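Local atomic coordinates of 1-pyrroline-5-carboxylate dehydrogenase (Thermus thermophilus, PDB entry 1UZB), a protein that probably catalyses the NAD-dependent oxidation of glutamate semialdehyde, the open form of 1-pyrroline-5-carboxylate, to glutamate, completing the breakdown of proline. Residues M23-F34 with R114-Y122; G290-A301 with Y443-K453. All coordinates share one frame; numbering follows the deposited sequence.

From the N terminus, helix 17-32 comes first, and interaction 1 packs its second half onto helix 113-124. The loop closed in this way spans 79 residues and holds the four-stranded sheet made of strands from 36-42 to 64-69, then helices 73-90 and 95-111. The chain next builds most of the six-stranded mixed sheet before strand 293-297 opens interaction 2. That contact closes a longer loop of 141 residues, including strands 325-331 and 422-428, when strand 446-450 joins the seven-stranded sheet. The two loops lie in series, neither nested nor crossing. The centres of interactions 1 and 2 are about 36 Å apart and their nearest atoms about 18 Å, so they tie together separate parts of the subunit.

Interaction 1 of 2, residues M23-F34 with R114-Y122; sequences MREALRRVREEF and RELEATLVY
Val-30 fits as a knob into the hole formed by Glu-115, Ala-118, Thr-119 and Tyr-122. Its CG2 lies 3.6 Å from Ala-118 CB, while CG1, anti to the backbone N at chi1 168°, is directed to Tyr-122 CD1. One turn earlier, Leu-27 CD2 touches both Ala-118 CB and Tyr-122 CE1, each 3.6 Å away. The small Ala-26 and Ala-118 let the helices cross at -60° with their axes 8.3 Å apart. In the loop that follows helix 17-32, Phe-34 turns its edge to the face of Tyr-122 in a T-shaped pair, planes at 89°, with CZ 3.7 Å from Tyr-122 CG. At the other end, Met-23 CE rests against Glu-117 CB and OE1. Arg-114 grips that carboxylate side-on, with NE 2.7 Å from Glu-117 OE1 and NH2 on OE2, which also bonds to Ser-132. Tyr-122 OH bonds to Glu-355. Glu-33 and Glu-115 share a water that donates to both, while Lys-218 pairs with Glu-33 and Arg-112 with Glu-115, which should offset the like charges. Trp-128 of helix 128-149 touches Met-23 and Leu-27; helix 213-226 borders Val-30. With no direct hydrogen bond between them, the segments are held by apolar packing and one water bridge.

Interaction 2 of 2, residues G290-A301 with Y443-K453; sequences GGKNAIIVDETA and YGLTGGVYSRK
Ile-296 exchanges parallel-strand backbone hydrogen bonds with strand 446-450: its N donates to Gly-448 O at 2.8 Å, and its O accepts from Tyr-450 N. Gly-448 N likewise bonds to Ala-294 O. Asp-298 N reaches Tyr-450 O at 3.3 Å. Toward the N-terminal end, direct backbone pairing gives way to water and a side-chain amide. One molecule accepts from Ala-294 N and donates to Thr-446 O; another accepts from Lys-292 N and Leu-445 N while donating to Asn-293 OD1. That oxygen also takes Thr-446 N, 3.1 Å away and well above the amide plane, while Asn-293 ND2 is held by the carbonyls of Cys-322 and Ala-324.

Apolar side chains pack on both faces of the pair. Ile-295 CG2 meets the edge of the Tyr-450 ring at CD1, 3.8 Å away, on the face covered by helix 303-315. Ile-296 and Val-449 lie on the other face, under helix 431-439. Helices on both sides of a largely parallel sheet, with 325-331 and 468-471 as the flanking strands, fit the catalytic domain of aldehyde dehydrogenases.

Polar side chains join the C-terminal ends. Asp-298 CG sits between its backbone N and carbonyl carbon (chi1 67°), which brings the carboxylate to Ser-451. Ser-451 OG donates to Asp-298 OD2 (2.6 Å) from the syn side and accepts from Lys-453 N in an ST turn; His-456 also bonds to OD2. Asp-298 OD1 receives both N and OG1 of Thr-300, the first making an Asx turn. Thr-300 OG1 accepts Arg-452 N at 2.9 Å. The extended Arg-452 chain carries NH2 to Thr-300 O, and Arg-452 also packs on Glu-225 of a second subunit.

At the opposite end, Gly-291 CA sits over one face of Tyr-443 in a CH-pi contact, 3.7 Å from the ring centroid.

Interaction 1 of 2, residues M23-F34 with R114-Y122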
loop_
_atom_site.group_PDB
_atom_site.type_symbol
_atom_site.label_atom_id
_atom_site.label_comp_id
_atom_site.label_asym_id
_atom_site.label_seq_id
_atom_site.Cartn_x
_atom_site.Cartn_y
_atom_site.Cartn_z
ATOM N N MET A 23 38.966 -23.913 -4.519
ATOM C CA MET A 23 39.851 -22.823 -4.123
ATOM C C MET A 23 41.309 -23.149 -4.435
ATOM O O MET A 23 42.052 -22.284 -4.899
ATOM C CB MET A 23 39.696 -22.507 -2.635
ATOM C CG MET A 23 40.502 -21.292 -2.199
ATOM S SD MET A 23 40.077 -19.803 -3.144
ATOM C CE MET A 23 40.070 -18.564 -1.832
ATOM N N ARG A 24 41.719 -24.391 -4.187
ATOM C CA ARG A 24 43.093 -24.772 -4.476
ATOM C C ARG A 24 43.388 -24.649 -5.969
ATOM O O ARG A 24 44.464 -24.195 -6.353
ATOM C CB ARG A 24 43.394 -26.200 -3.991
ATOM C CG ARG A 24 43.534 -26.325 -2.475
ATOM C CD ARG A 24 44.214 -27.638 -2.089
ATOM N NE ARG A 24 43.403 -28.806 -2.420
ATOM C CZ ARG A 24 42.549 -29.391 -1.584
ATOM N NH1 ARG A 24 42.390 -28.923 -0.354
ATOM N NH2 ARG A 24 41.849 -30.443 -1.983
ATOM N N GLU A 25 42.434 -25.035 -6.813
ATOM C CA GLU A 25 42.640 -24.934 -8.257
ATOM C C GLU A 25 42.699 -23.469 -8.681
ATOM O O GLU A 25 43.486 -23.100 -9.552
ATOM C CB GLU A 25 41.521 -25.651 -9.021
ATOM C CG GLU A 25 41.675 -25.634 -10.544
ATOM C CD GLU A 25 42.982 -26.249 -11.031
ATOM O OE1 GLU A 25 43.395 -27.291 -10.482
ATOM O OE2 GLU A 25 43.588 -25.698 -11.975
ATOM N N ALA A 26 41.865 -22.638 -8.061
ATOM C CA ALA A 26 41.834 -21.212 -8.381
ATOM C C ALA A 26 43.143 -20.541 -7.974
ATOM O O ALA A 26 43.697 -19.729 -8.720
ATOM C CB ALA A 26 40.657 -20.542 -7.678
ATOM N N LEU A 27 43.633 -20.872 -6.782
ATOM C CA LEU A 27 44.890 -20.318 -6.294
ATOM C C LEU A 27 46.036 -20.741 -7.210
ATOM O O LEU A 27 46.889 -19.931 -7.569
ATOM C CB LEU A 27 45.152 -20.797 -4.863
ATOM C CG LEU A 27 44.314 -20.107 -3.783
ATOM C CD1 LEU A 27 44.387 -20.889 -2.483
ATOM C CD2 LEU A 27 44.817 -18.683 -3.593
ATOM N N ARG A 28 46.043 -22.008 -7.607
ATOM C CA ARG A 28 47.093 -22.500 -8.483
ATOM C C ARG A 28 47.077 -21.788 -9.836
ATOM O O ARG A 28 48.125 -21.373 -10.332
ATOM C CB ARG A 28 46.961 -24.017 -8.652
ATOM C CG ARG A 28 47.435 -24.782 -7.428
ATOM C CD ARG A 28 47.001 -26.236 -7.430
ATOM N NE ARG A 28 47.609 -26.939 -6.307
ATOM C CZ ARG A 28 47.067 -27.973 -5.676
ATOM N NH1 ARG A 28 45.886 -28.447 -6.050
ATOM N NH2 ARG A 28 47.708 -28.524 -4.656
ATOM N N ARG A 29 45.897 -21.626 -10.428
ATOM C CA ARG A 29 45.813 -20.950 -11.717
ATOM C C ARG A 29 46.233 -19.485 -11.632
ATOM O O ARG A 29 46.917 -18.982 -12.523
ATOM C CB ARG A 29 44.402 -21.065 -12.294
ATOM C CG ARG A 29 44.034 -22.488 -12.662
ATOM C CD ARG A 29 42.843 -22.527 -13.594
ATOM N NE ARG A 29 42.469 -23.896 -13.930
ATOM C CZ ARG A 29 41.557 -24.215 -14.841
ATOM N NH1 ARG A 29 40.927 -23.262 -15.512
ATOM N NH2 ARG A 29 41.270 -25.489 -15.076
ATOM N N VAL A 30 45.830 -18.796 -10.568
ATOM C CA VAL A 30 46.215 -17.399 -10.405
ATOM C C VAL A 30 47.734 -17.299 -10.258
ATOM O O VAL A 30 48.370 -16.451 -10.883
ATOM C CB VAL A 30 45.532 -16.766 -9.171
ATOM C CG1 VAL A 30 46.173 -15.423 -8.841
ATOM C CG2 VAL A 30 44.048 -16.576 -9.447
ATOM N N ARG A 31 48.312 -18.176 -9.442
ATOM C CA ARG A 31 49.755 -18.185 -9.224
ATOM C C ARG A 31 50.501 -18.472 -10.524
ATOM O O ARG A 31 51.543 -17.876 -10.799
ATOM C CB ARG A 31 50.127 -19.240 -8.180
ATOM C CG ARG A 31 51.622 -19.354 -7.908
ATOM C CD ARG A 31 52.165 -18.114 -7.213
ATOM N NE ARG A 31 53.610 -18.191 -7.005
ATOM C CZ ARG A 31 54.511 -18.114 -7.978
ATOM N NH1 ARG A 31 54.123 -17.954 -9.236
ATOM N NH2 ARG A 31 55.805 -18.196 -7.697
ATOM N N GLU A 32 49.962 -19.386 -11.320
ATOM C CA GLU A 32 50.582 -19.751 -12.589
ATOM C C GLU A 32 50.459 -18.613 -13.598
ATOM O O GLU A 32 51.129 -18.609 -14.633
ATOM C CB GLU A 32 49.930 -21.027 -13.127
ATOM C CG GLU A 32 50.277 -22.265 -12.300
ATOM C CD GLU A 32 49.362 -23.450 -12.564
ATOM O OE1 GLU A 32 49.611 -24.528 -11.981
ATOM O OE2 GLU A 32 48.394 -23.310 -13.341
ATOM N N GLU A 33 49.616 -17.640 -13.266
ATOM C CA GLU A 33 49.365 -16.478 -14.108
ATOM C C GLU A 33 50.217 -15.271 -13.700
ATOM O O GLU A 33 50.176 -14.226 -14.347
ATOM C CB GLU A 33 47.875 -16.121 -14.032
ATOM C CG GLU A 33 47.451 -14.900 -14.824
ATOM C CD GLU A 33 45.974 -14.603 -14.657
ATOM O OE1 GLU A 33 45.532 -14.401 -13.506
ATOM O OE2 GLU A 33 45.254 -14.574 -15.678
ATOM N N PHE A 34 50.985 -15.419 -12.623
ATOM C CA PHE A 34 51.853 -14.343 -12.145
ATOM C C PHE A 34 52.681 -13.757 -13.287
ATOM O O PHE A 34 53.237 -14.495 -14.103
ATOM C CB PHE A 34 52.801 -14.870 -11.060
ATOM C CG PHE A 34 52.259 -14.770 -9.654
ATOM C CD1 PHE A 34 50.888 -14.757 -9.407
ATOM C CD2 PHE A 34 53.131 -14.733 -8.570
ATOM C CE1 PHE A 34 50.396 -14.709 -8.100
ATOM C CE2 PHE A 34 52.650 -14.685 -7.261
ATOM C CZ PHE A 34 51.278 -14.674 -7.028
ATOM N N ARG A 114 35.923 -17.739 -7.326
ATOM C CA ARG A 114 37.155 -18.329 -6.813
ATOM C C ARG A 114 38.408 -17.642 -7.361
ATOM O O ARG A 114 39.381 -17.427 -6.631
ATOM C CB ARG A 114 37.192 -19.828 -7.126
ATOM C CG ARG A 114 36.126 -20.661 -6.405
ATOM C CD ARG A 114 36.397 -20.782 -4.902
ATOM N NE ARG A 114 35.627 -19.834 -4.095
ATOM C CZ ARG A 114 34.331 -19.953 -3.826
ATOM N NH1 ARG A 114 33.640 -20.983 -4.298
ATOM N NH2 ARG A 114 33.721 -19.045 -3.073
ATOM N N GLU A 115 38.381 -17.297 -8.643
ATOM C CA GLU A 115 39.508 -16.618 -9.275
ATOM C C GLU A 115 39.755 -15.259 -8.618
ATOM O O GLU A 115 40.894 -14.899 -8.317
ATOM C CB GLU A 115 39.232 -16.408 -10.764
ATOM C CG GLU A 115 40.406 -15.832 -11.534
ATOM C CD GLU A 115 39.997 -15.249 -12.873
ATOM O OE1 GLU A 115 38.981 -15.704 -13.441
ATOM O OE2 GLU A 115 40.698 -14.338 -13.362
ATOM N N LEU A 116 38.683 -14.498 -8.409
ATOM C CA LEU A 116 38.808 -13.183 -7.789
ATOM C C LEU A 116 39.303 -13.297 -6.347
ATOM O O LEU A 116 40.141 -12.510 -5.912
ATOM C CB LEU A 116 37.469 -12.443 -7.848
ATOM C CG LEU A 116 37.046 -12.011 -9.258
ATOM C CD1 LEU A 116 35.630 -11.469 -9.226
ATOM C CD2 LEU A 116 38.015 -10.964 -9.794
ATOM N N GLU A 117 38.796 -14.284 -5.614
ATOM C CA GLU A 117 39.221 -14.494 -4.235
ATOM C C GLU A 117 40.712 -14.825 -4.195
ATOM O O GLU A 117 41.458 -14.266 -3.393
ATOM C CB GLU A 117 38.426 -15.636 -3.595
ATOM C CG GLU A 117 36.926 -15.380 -3.486
ATOM C CD GLU A 117 36.161 -16.605 -3.030
ATOM O OE1 GLU A 117 36.764 -17.698 -2.990
ATOM O OE2 GLU A 117 34.956 -16.479 -2.720
ATOM N N ALA A 118 41.141 -15.729 -5.075
ATOM C CA ALA A 118 42.541 -16.132 -5.139
ATOM C C ALA A 118 43.437 -14.950 -5.488
ATOM O O ALA A 118 44.566 -14.849 -5.001
ATOM C CB ALA A 118 42.716 -17.242 -6.168
ATOM N N THR A 119 42.937 -14.054 -6.330
ATOM C CA THR A 119 43.716 -12.889 -6.723
ATOM C C THR A 119 43.890 -11.970 -5.513
ATOM O O THR A 119 44.945 -11.365 -5.336
ATOM C CB THR A 119 43.051 -12.131 -7.890
ATOM O OG1 THR A 119 42.854 -13.032 -8.986
ATOM C CG2 THR A 119 43.938 -10.986 -8.357
ATOM N N LEU A 120 42.863 -11.878 -4.674
ATOM C CA LEU A 120 42.941 -11.056 -3.464
ATOM C C LEU A 120 43.950 -11.651 -2.485
ATOM O O LEU A 120 44.699 -10.927 -1.828
ATOM C CB LEU A 120 41.574 -10.974 -2.781
ATOM C CG LEU A 120 40.530 -10.075 -3.444
ATOM C CD1 LEU A 120 39.198 -10.257 -2.738
ATOM C CD2 LEU A 120 40.977 -8.621 -3.380
ATOM N N VAL A 121 43.948 -12.975 -2.376
ATOM C CA VAL A 121 44.873 -13.665 -1.489
ATOM C C VAL A 121 46.309 -13.285 -1.842
ATOM O O VAL A 121 47.088 -12.881 -0.977
ATOM C CB VAL A 121 44.707 -15.202 -1.609
ATOM C CG1 VAL A 121 45.833 -15.913 -0.873
ATOM C CG2 VAL A 121 43.355 -15.626 -1.043
ATOM N N TYR A 122 46.649 -13.402 -3.122
ATOM C CA TYR A 122 47.997 -13.093 -3.581
ATOM C C TYR A 122 48.357 -11.620 -3.710
ATOM O O TYR A 122 49.485 -11.242 -3.387
ATOM C CB TYR A 122 48.271 -13.791 -4.919
ATOM C CG TYR A 122 48.439 -15.286 -4.793
ATOM C CD1 TYR A 122 47.571 -16.165 -5.440
ATOM C CD2 TYR A 122 49.459 -15.824 -4.007
ATOM C CE1 TYR A 122 47.715 -17.544 -5.305
ATOM C CE2 TYR A 122 49.610 -17.198 -3.865
ATOM C CZ TYR A 122 48.734 -18.049 -4.517
ATOM O OH TYR A 122 48.881 -19.410 -4.375
HETATM O O HOH W 1 43.089 -15.138 -13.525
#

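Interaction 2 of 2, residues G290-A301 with Y443-K453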
loop_
_atom_site.group_PDB
_atom_site.type_symbol
_atom_site.label_atom_id
_atom_site.label_comp_id
_atom_site.label_asym_id
_atom_site.label_seq_id
_atom_site.Cartn_x
_atom_site.Cartn_y
_atom_site.Cartn_z
ATOM N N GLY A 290 37.792 6.423 7.031
ATOM C CA GLY A 290 38.285 5.626 8.143
ATOM C C GLY A 290 37.738 5.949 9.516
ATOM O O GLY A 290 36.777 6.700 9.655
ATOM N N GLY A 291 38.352 5.361 10.539
ATOM C CA GLY A 291 37.908 5.601 11.900
ATOM C C GLY A 291 38.860 5.080 12.961
ATOM O O GLY A 291 39.931 4.558 12.653
ATOM N N LYS A 292 38.478 5.270 14.220
ATOM C CA LYS A 292 39.245 4.780 15.367
ATOM C C LYS A 292 38.144 4.119 16.181
ATOM O O LYS A 292 37.659 4.652 17.182
ATOM C CB LYS A 292 39.893 5.930 16.146
ATOM C CG LYS A 292 40.885 5.447 17.204
ATOM C CD LYS A 292 42.115 4.793 16.572
ATOM C CE LYS A 292 42.996 4.147 17.633
ATOM N NZ LYS A 292 44.257 3.592 17.059
ATOM N N ASN A 293 37.764 2.935 15.722
ATOM C CA ASN A 293 36.645 2.205 16.292
ATOM C C ASN A 293 36.881 1.448 17.577
ATOM O O ASN A 293 37.867 0.720 17.729
ATOM C CB ASN A 293 36.088 1.264 15.231
ATOM C CG ASN A 293 36.121 1.876 13.850
ATOM O OD1 ASN A 293 35.570 2.953 13.611
ATOM N ND2 ASN A 293 36.776 1.191 12.929
ATOM N N ALA A 294 35.927 1.599 18.488
ATOM C CA ALA A 294 36.009 0.949 19.779
ATOM C C ALA A 294 34.890 -0.035 20.062
ATOM O O ALA A 294 33.775 0.083 19.544
ATOM C CB ALA A 294 36.027 1.999 20.883
ATOM N N ILE A 295 35.220 -1.022 20.884
ATOM C CA ILE A 295 34.248 -1.986 21.361
ATOM C C ILE A 295 34.290 -1.796 22.872
ATOM O O ILE A 295 35.367 -1.820 23.488
ATOM C CB ILE A 295 34.624 -3.449 21.057
ATOM C CG1 ILE A 295 34.440 -3.733 19.561
ATOM C CG2 ILE A 295 33.751 -4.387 21.897
ATOM C CD1 ILE A 295 34.872 -5.117 19.138
ATOM N N ILE A 296 33.122 -1.568 23.455
ATOM C CA ILE A 296 32.979 -1.399 24.892
ATOM C C ILE A 296 32.472 -2.711 25.462
ATOM O O ILE A 296 31.590 -3.336 24.879
ATOM C CB ILE A 296 31.909 -0.338 25.246
ATOM C CG1 ILE A 296 32.348 1.052 24.781
ATOM C CG2 ILE A 296 31.640 -0.353 26.754
ATOM C CD1 ILE A 296 31.261 2.107 24.911
ATOM N N VAL A 297 33.029 -3.136 26.589
ATOM C CA VAL A 297 32.550 -4.345 27.244
ATOM C C VAL A 297 32.333 -4.004 28.713
ATOM O O VAL A 297 33.228 -3.458 29.356
ATOM C CB VAL A 297 33.551 -5.517 27.166
ATOM C CG1 VAL A 297 32.914 -6.768 27.766
ATOM C CG2 VAL A 297 33.957 -5.776 25.727
ATOM N N ASP A 298 31.142 -4.282 29.241
ATOM C CA ASP A 298 30.908 -4.016 30.656
ATOM C C ASP A 298 30.870 -5.325 31.440
ATOM O O ASP A 298 30.997 -6.404 30.863
ATOM C CB ASP A 298 29.645 -3.161 30.902
ATOM C CG ASP A 298 28.349 -3.862 30.545
ATOM O OD1 ASP A 298 28.249 -5.094 30.707
ATOM O OD2 ASP A 298 27.408 -3.151 30.130
ATOM N N GLU A 299 30.705 -5.231 32.756
ATOM C CA GLU A 299 30.722 -6.418 33.605
ATOM C C GLU A 299 29.582 -7.417 33.445
ATOM O O GLU A 299 29.664 -8.526 33.969
ATOM C CB GLU A 299 30.826 -6.009 35.078
ATOM C CG GLU A 299 29.619 -5.250 35.606
ATOM C CD GLU A 299 29.770 -4.863 37.065
ATOM O OE1 GLU A 299 30.744 -4.155 37.395
ATOM O OE2 GLU A 299 28.915 -5.267 37.880
ATOM N N THR A 300 28.533 -7.047 32.718
ATOM C CA THR A 300 27.394 -7.949 32.532
ATOM C C THR A 300 27.498 -8.784 31.262
ATOM O O THR A 300 26.664 -9.655 31.016
ATOM C CB THR A 300 26.066 -7.174 32.441
ATOM O OG1 THR A 300 25.987 -6.511 31.172
ATOM C CG2 THR A 300 25.969 -6.150 33.557
ATOM N N ALA A 301 28.518 -8.525 30.456
ATOM C CA ALA A 301 28.689 -9.231 29.193
ATOM C C ALA A 301 29.124 -10.685 29.284
ATOM O O ALA A 301 29.591 -11.157 30.319
ATOM C CB ALA A 301 29.684 -8.469 28.325
ATOM N N TYR A 443 36.774 10.709 14.942
ATOM C CA TYR A 443 36.033 9.810 14.060
ATOM C C TYR A 443 34.665 9.367 14.568
ATOM O O TYR A 443 34.246 9.728 15.660
ATOM C CB TYR A 443 36.874 8.566 13.788
ATOM C CG TYR A 443 38.166 8.828 13.047
ATOM C CD1 TYR A 443 39.396 8.849 13.713
ATOM C CD2 TYR A 443 38.165 8.995 11.662
ATOM C CE1 TYR A 443 40.592 9.022 13.012
ATOM C CE2 TYR A 443 39.349 9.167 10.955
ATOM C CZ TYR A 443 40.557 9.177 11.633
ATOM O OH TYR A 443 41.724 9.315 10.912
ATOM N N GLY A 444 33.981 8.563 13.757
ATOM C CA GLY A 444 32.669 8.066 14.137
ATOM C C GLY A 444 32.132 7.066 13.126
ATOM O O GLY A 444 31.010 7.208 12.633
ATOM N N LEU A 445 32.919 6.039 12.818
ATOM C CA LEU A 445 32.497 5.053 11.830
ATOM C C LEU A 445 31.805 3.834 12.439
ATOM O O LEU A 445 30.590 3.690 12.305
ATOM C CB LEU A 445 33.693 4.628 10.971
ATOM C CG LEU A 445 33.375 3.752 9.753
ATOM C CD1 LEU A 445 32.237 4.361 8.940
ATOM C CD2 LEU A 445 34.622 3.608 8.894
ATOM N N THR A 446 32.557 2.948 13.086
ATOM C CA THR A 446 31.932 1.785 13.708
ATOM C C THR A 446 32.214 1.743 15.195
ATOM O O THR A 446 33.127 2.401 15.695
ATOM C CB THR A 446 32.421 0.444 13.115
ATOM O OG1 THR A 446 33.816 0.281 13.394
ATOM C CG2 THR A 446 32.188 0.395 11.617
ATOM N N GLY A 447 31.413 0.952 15.892
ATOM C CA GLY A 447 31.569 0.789 17.321
ATOM C C GLY A 447 30.752 -0.402 17.761
ATOM O O GLY A 447 29.830 -0.834 17.058
ATOM N N GLY A 448 31.092 -0.949 18.919
ATOM C CA GLY A 448 30.351 -2.081 19.426
ATOM C C GLY A 448 30.237 -2.066 20.933
ATOM O O GLY A 448 31.003 -1.389 21.628
ATOM N N VAL A 449 29.249 -2.800 21.436
ATOM C CA VAL A 449 29.041 -2.940 22.867
ATOM C C VAL A 449 28.671 -4.375 23.192
ATOM O O VAL A 449 27.771 -4.943 22.566
ATOM C CB VAL A 449 27.887 -2.061 23.401
ATOM C CG1 VAL A 449 27.711 -2.298 24.902
ATOM C CG2 VAL A 449 28.168 -0.593 23.133
ATOM N N TYR A 450 29.399 -4.972 24.130
ATOM C CA TYR A 450 29.073 -6.307 24.613
ATOM C C TYR A 450 28.546 -6.049 26.017
ATOM O O TYR A 450 29.266 -5.534 26.884
ATOM C CB TYR A 450 30.291 -7.232 24.665
ATOM C CG TYR A 450 30.588 -7.902 23.343
ATOM C CD1 TYR A 450 31.353 -7.262 22.375
ATOM C CD2 TYR A 450 30.079 -9.174 23.049
ATOM C CE1 TYR A 450 31.613 -7.862 21.145
ATOM C CE2 TYR A 450 30.332 -9.784 21.817
ATOM C CZ TYR A 450 31.101 -9.121 20.874
ATOM O OH TYR A 450 31.382 -9.716 19.666
ATOM N N SER A 451 27.272 -6.368 26.215
ATOM C CA SER A 451 26.599 -6.169 27.489
ATOM C C SER A 451 25.267 -6.902 27.469
ATOM O O SER A 451 24.672 -7.088 26.408
ATOM C CB SER A 451 26.332 -4.677 27.720
ATOM O OG SER A 451 25.525 -4.475 28.873
ATOM N N ARG A 452 24.807 -7.322 28.643
ATOM C CA ARG A 452 23.518 -7.994 28.752
ATOM C C ARG A 452 22.487 -7.007 29.301
ATOM O O ARG A 452 21.283 -7.272 29.273
ATOM C CB ARG A 452 23.599 -9.197 29.694
ATOM C CG ARG A 452 24.303 -10.430 29.148
ATOM C CD ARG A 452 24.048 -11.604 30.095
ATOM N NE ARG A 452 24.642 -12.868 29.661
ATOM C CZ ARG A 452 25.865 -13.279 29.984
ATOM N NH1 ARG A 452 26.310 -14.447 29.537
ATOM N NH2 ARG A 452 26.644 -12.532 30.756
ATOM N N LYS A 453 22.956 -5.868 29.801
ATOM C CA LYS A 453 22.055 -4.874 30.374
ATOM C C LYS A 453 21.351 -4.068 29.292
ATOM O O LYS A 453 21.983 -3.311 28.559
ATOM C CB LYS A 453 22.830 -3.949 31.316
ATOM C CG LYS A 453 21.939 -3.003 32.102
ATOM C CD LYS A 453 22.718 -2.286 33.192
ATOM C CE LYS A 453 21.838 -1.282 33.916
ATOM N NZ LYS A 453 20.611 -1.929 34.458
HETATM O O HOH W 2 35.377 5.568 14.377
HETATM O O HOH W 3 34.011 3.673 17.977
#